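Local coordinates for Ddb_g0293866 (Dictyostelium discoideum, PDB 5LW6), which binds ADP-ribose through this macrodomain, one piece of a longer protein that probably serves in sensing and repair of DNA damage, at residues A[53-64]-A[91-101]. Sequence-based numbering, arbitrary orientation.
Sequences ERSLAFPFISTS and EDDIKLKMMVE
Met98 CB lies over one face of the Phe58 ring, 4.0 Å from its centroid, while Leu96 CB sits at that ring's edge; Met98 CE covers one face of the Phe60 ring and Thr63 CG2, from Phe60's own segment, the opposite one. Ile94 CG1 lies over a face of the Arg54 guanidinium, with carboxylates of Asp93 and Glu91 at its edge. The two strands, 55-59 and 95-101, are parallel neighbours inside the mixed sheet of the macrodomain, their N-to-C directions 26° apart, joined through helix 70-87 as a beta-alpha-beta unit. Backbone bonds establish the pairing: Leu56 N and Phe58 N donate to Lys95 O and Lys97 O, and the O atoms of Arg54, Leu56 and Phe58 accept from the N atoms of Lys95, Lys97 and Met99. With the chain of selenomethionine Met98 extended as far as SE, Met98 SE lies 3.9 Å from Phe60 CD1; the turn about CG-SE (chi3 79°) then swings CE over the Phe60 face. Just ahead of both strands, Arg54 grips Asp93 side-on: NE to OD2 at 2.8 Å and NH2 to OD1 at 2.7 Å, both syn, the two planes 19° apart. Arg54 NH2 also donates to Glu91 OE2, 2.8 Å away, and Arg54 NH1 makes a further salt bridge to Asp253, on helix 237-253. An alanine in place of Arg54 is likely to leave the carboxylates of Asp93 and Glu91 close together without their shared counter-charge. Asp93 OD2 takes a further bond from Arg54 N, 3.1 Å away on its anti side but tilted out of the carboxylate plane.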
loop_
_atom_site.group_PDB
_atom_site.type_symbol
_atom_site.label_atom_id
_atom_site.label_comp_id
_atom_site.label_asym_id
_atom_site.label_seq_id
_atom_site.Cartn_x
_atom_site.Cartn_y
_atom_site.Cartn_z
ATOM N N GLU A 53 -14.803 7.356 -1.893
ATOM C CA GLU A 53 -13.706 8.025 -2.623
ATOM C C GLU A 53 -12.415 7.143 -2.606
ATOM O O GLU A 53 -12.092 6.536 -1.567
ATOM C CB GLU A 53 -13.388 9.401 -2.088
ATOM C CG GLU A 53 -12.427 9.447 -0.984
ATOM C CD GLU A 53 -11.834 10.827 -0.621
ATOM O OE1 GLU A 53 -12.147 11.883 -1.244
ATOM O OE2 GLU A 53 -11.005 10.811 0.303
ATOM N N ARG A 54 -11.756 7.063 -3.766
ATOM C CA ARG A 54 -10.562 6.221 -3.932
ATOM C C ARG A 54 -9.328 6.984 -3.454
ATOM O O ARG A 54 -8.418 7.309 -4.243
ATOM C CB ARG A 54 -10.466 5.743 -5.330
ATOM C CG ARG A 54 -11.461 4.656 -5.657
ATOM C CD ARG A 54 -11.469 4.275 -7.147
ATOM N NE ARG A 54 -11.944 5.371 -7.914
ATOM C CZ ARG A 54 -12.126 5.344 -9.217
ATOM N NH1 ARG A 54 -11.814 4.243 -9.895
ATOM N NH2 ARG A 54 -12.655 6.403 -9.827
ATOM N N SER A 55 -9.238 7.245 -2.136
ATOM C CA SER A 55 -8.114 8.015 -1.587
ATOM C C SER A 55 -7.277 6.956 -0.826
ATOM O O SER A 55 -7.773 6.389 0.136
ATOM C CB SER A 55 -8.515 9.125 -0.637
ATOM O OG SER A 55 -9.527 8.774 0.266
ATOM N N LEU A 56 -6.075 6.693 -1.279
ATOM C CA LEU A 56 -5.198 5.625 -0.758
ATOM C C LEU A 56 -3.877 6.166 -0.305
ATOM O O LEU A 56 -3.184 6.777 -1.090
ATOM C CB LEU A 56 -4.907 4.582 -1.822
ATOM C CG LEU A 56 -3.932 3.475 -1.436
ATOM C CD1 LEU A 56 -4.447 2.559 -0.351
ATOM C CD2 LEU A 56 -3.601 2.752 -2.733
ATOM N N ALA A 57 -3.511 5.851 0.951
ATOM C CA ALA A 57 -2.210 6.093 1.493
ATOM C C ALA A 57 -1.474 4.788 1.496
ATOM O O ALA A 57 -2.005 3.785 1.974
ATOM C CB ALA A 57 -2.312 6.611 2.913
ATOM N N PHE A 58 -0.280 4.758 0.892
ATOM C CA PHE A 58 0.385 3.457 0.726
ATOM C C PHE A 58 1.865 3.633 0.830
ATOM O O PHE A 58 2.341 4.701 0.584
ATOM C CB PHE A 58 0.011 2.769 -0.593
ATOM C CG PHE A 58 0.403 3.513 -1.837
ATOM C CD1 PHE A 58 -0.367 4.552 -2.309
ATOM C CD2 PHE A 58 1.528 3.142 -2.534
ATOM C CE1 PHE A 58 -0.003 5.243 -3.459
ATOM C CE2 PHE A 58 1.903 3.800 -3.725
ATOM C CZ PHE A 58 1.101 4.859 -4.196
ATOM N N PRO A 59 2.575 2.590 1.292
ATOM C CA PRO A 59 4.002 2.675 1.357
ATOM C C PRO A 59 4.695 2.495 -0.016
ATOM O O PRO A 59 4.068 2.080 -0.984
ATOM C CB PRO A 59 4.336 1.537 2.344
ATOM C CG PRO A 59 3.385 0.493 1.964
ATOM C CD PRO A 59 2.081 1.255 1.689
ATOM N N PHE A 60 5.972 2.899 -0.073
ATOM C CA PHE A 60 6.863 2.645 -1.207
ATOM C C PHE A 60 7.282 1.184 -1.078
ATOM O O PHE A 60 8.239 0.823 -0.368
ATOM C CB PHE A 60 8.001 3.640 -1.120
ATOM C CG PHE A 60 8.958 3.660 -2.273
ATOM C CD1 PHE A 60 8.647 3.106 -3.497
ATOM C CD2 PHE A 60 10.189 4.389 -2.151
ATOM C CE1 PHE A 60 9.499 3.206 -4.576
ATOM C CE2 PHE A 60 11.069 4.456 -3.255
ATOM C CZ PHE A 60 10.734 3.852 -4.448
ATOM N N ILE A 61 6.474 0.335 -1.703
ATOM C CA ILE A 61 6.432 -1.082 -1.341
ATOM C C ILE A 61 7.811 -1.718 -1.400
ATOM O O ILE A 61 8.517 -1.553 -2.398
ATOM C CB ILE A 61 5.396 -1.834 -2.207
ATOM C CG1 ILE A 61 4.027 -1.085 -2.174
ATOM C CG2 ILE A 61 5.412 -3.312 -1.869
ATOM C CD1 ILE A 61 2.986 -1.797 -3.019
ATOM N N SER A 62 8.164 -2.370 -0.290
ATOM C CA SER A 62 9.371 -3.241 -0.114
ATOM C C SER A 62 10.680 -2.486 0.027
ATOM O O SER A 62 11.724 -3.114 0.106
ATOM C CB SER A 62 9.463 -4.240 -1.254
ATOM O OG SER A 62 8.363 -5.137 -1.121
ATOM N N THR A 63 10.659 -1.168 0.076
ATOM C CA THR A 63 11.886 -0.405 0.026
ATOM C C THR A 63 12.569 -0.210 1.329
ATOM O O THR A 63 13.741 0.184 1.373
ATOM C CB THR A 63 11.727 0.995 -0.587
ATOM O OG1 THR A 63 10.804 1.782 0.125
ATOM C CG2 THR A 63 11.275 0.869 -2.026
ATOM N N SER A 64 11.938 -0.373 2.421
ATOM C CA SER A 64 12.899 -0.025 3.534
ATOM C C SER A 64 13.366 -1.288 4.209
ATOM O O SER A 64 14.348 -1.940 3.743
ATOM C CB SER A 64 12.322 1.024 4.458
ATOM O OG SER A 64 10.922 0.854 4.506
ATOM N N GLU A 91 -10.848 10.887 -13.598
ATOM C CA GLU A 91 -11.557 10.425 -12.407
ATOM C C GLU A 91 -10.982 11.163 -11.229
ATOM O O GLU A 91 -9.967 10.771 -10.665
ATOM C CB GLU A 91 -11.421 8.926 -12.274
ATOM C CG GLU A 91 -12.288 8.224 -13.309
ATOM C CD GLU A 91 -12.026 6.749 -13.460
ATOM O OE1 GLU A 91 -11.478 6.305 -14.503
ATOM O OE2 GLU A 91 -12.414 5.983 -12.562
ATOM N N ASP A 92 -11.628 12.243 -10.825
ATOM C CA ASP A 92 -11.037 13.125 -9.832
ATOM C C ASP A 92 -11.248 12.670 -8.402
ATOM O O ASP A 92 -10.783 13.309 -7.532
ATOM C CB ASP A 92 -11.665 14.520 -9.994
ATOM C CG ASP A 92 -11.513 15.078 -11.423
ATOM O OD1 ASP A 92 -10.536 14.682 -12.119
ATOM O OD2 ASP A 92 -12.372 15.940 -11.830
ATOM N N ASP A 93 -11.935 11.539 -8.137
ATOM C CA ASP A 93 -12.037 11.047 -6.772
ATOM C C ASP A 93 -10.742 10.381 -6.243
ATOM O O ASP A 93 -10.593 10.165 -5.041
ATOM C CB ASP A 93 -13.195 10.055 -6.571
ATOM C CG ASP A 93 -12.978 8.766 -7.281
ATOM O OD1 ASP A 93 -12.910 8.795 -8.527
ATOM O OD2 ASP A 93 -12.904 7.701 -6.587
ATOM N N ILE A 94 -9.874 9.992 -7.167
ATOM C CA ILE A 94 -8.693 9.251 -6.878
ATOM C C ILE A 94 -7.655 10.180 -6.319
ATOM O O ILE A 94 -7.370 11.277 -6.825
ATOM C CB ILE A 94 -8.162 8.612 -8.177
ATOM C CG1 ILE A 94 -9.088 7.517 -8.657
ATOM C CG2 ILE A 94 -6.803 8.042 -7.899
ATOM C CD1 ILE A 94 -8.846 7.043 -10.071
ATOM N N LYS A 95 -7.086 9.782 -5.192
ATOM C CA LYS A 95 -5.996 10.482 -4.565
ATOM C C LYS A 95 -5.028 9.425 -4.074
ATOM O O LYS A 95 -5.424 8.523 -3.306
ATOM C CB LYS A 95 -6.525 11.342 -3.414
ATOM C CG LYS A 95 -5.539 12.289 -2.908
ATOM C CD LYS A 95 -6.237 13.441 -2.131
ATOM C CE LYS A 95 -7.520 13.050 -1.369
ATOM N NZ LYS A 95 -7.390 13.090 0.138
ATOM N N LEU A 96 -3.783 9.536 -4.513
ATOM C CA LEU A 96 -2.740 8.552 -4.146
ATOM C C LEU A 96 -1.663 9.270 -3.365
ATOM O O LEU A 96 -1.153 10.343 -3.819
ATOM C CB LEU A 96 -2.137 7.882 -5.389
ATOM C CG LEU A 96 -3.046 7.053 -6.287
ATOM C CD1 LEU A 96 -2.272 6.430 -7.435
ATOM C CD2 LEU A 96 -3.800 6.025 -5.507
ATOM N N LYS A 97 -1.363 8.785 -2.174
ATOM C CA LYS A 97 -0.330 9.354 -1.334
ATOM C C LYS A 97 0.614 8.286 -0.976
ATOM O O LYS A 97 0.277 7.365 -0.219
ATOM C CB LYS A 97 -0.900 10.011 -0.070
ATOM C CG LYS A 97 -1.891 11.118 -0.448
ATOM C CD LYS A 97 -2.187 12.061 0.709
ATOM C CE LYS A 97 -3.154 13.175 0.273
ATOM N NZ LYS A 97 -3.518 13.957 1.482
HETATM N N MSE A 98 1.826 8.402 -1.480
HETATM C CA MSE A 98 2.800 7.357 -1.237
HETATM C C MSE A 98 3.712 7.832 -0.144
HETATM O O MSE A 98 4.360 8.858 -0.214
HETATM C CB MSE A 98 3.593 6.972 -2.440
HETATM C CG MSE A 98 4.521 5.808 -2.193
HETATM SE SE MSE A 98 5.455 5.238 -3.843
HETATM C CE MSE A 98 6.691 6.587 -3.765
HETATM N N MSE A 99 3.845 7.031 0.886
HETATM C CA MSE A 99 4.598 7.396 2.061
HETATM C C MSE A 99 5.995 6.835 1.921
HETATM O O MSE A 99 6.178 5.650 1.808
HETATM C CB MSE A 99 3.923 6.764 3.308
HETATM C CG MSE A 99 2.479 7.296 3.409
HETATM SE SE MSE A 99 1.477 6.541 4.907
HETATM C CE MSE A 99 1.126 4.705 4.130
ATOM N N VAL A 100 6.997 7.675 1.978
ATOM C CA VAL A 100 8.387 7.310 1.808
ATOM C C VAL A 100 9.193 7.648 3.081
ATOM O O VAL A 100 9.141 8.777 3.591
ATOM C CB VAL A 100 9.006 8.016 0.548
ATOM C CG1 VAL A 100 10.482 7.738 0.434
ATOM C CG2 VAL A 100 8.233 7.698 -0.729
ATOM N N GLU A 101 9.949 6.682 3.602
ATOM C CA GLU A 101 10.716 6.945 4.805
ATOM C C GLU A 101 11.849 7.931 4.496
ATOM O O GLU A 101 12.389 7.991 3.375
ATOM C CB GLU A 101 11.181 5.644 5.435
ATOM C CG GLU A 101 10.010 4.819 5.994
ATOM C CD GLU A 101 10.430 3.459 6.555
ATOM O OE1 GLU A 101 11.647 3.276 6.821
ATOM O OE2 GLU A 101 9.551 2.550 6.651
HETATM O O HOH W 1 7.511 3.322 2.644
HETATM O O HOH W 2 10.139 4.087 2.103
HETATM O O HOH W 3 10.234 -0.088 7.146
#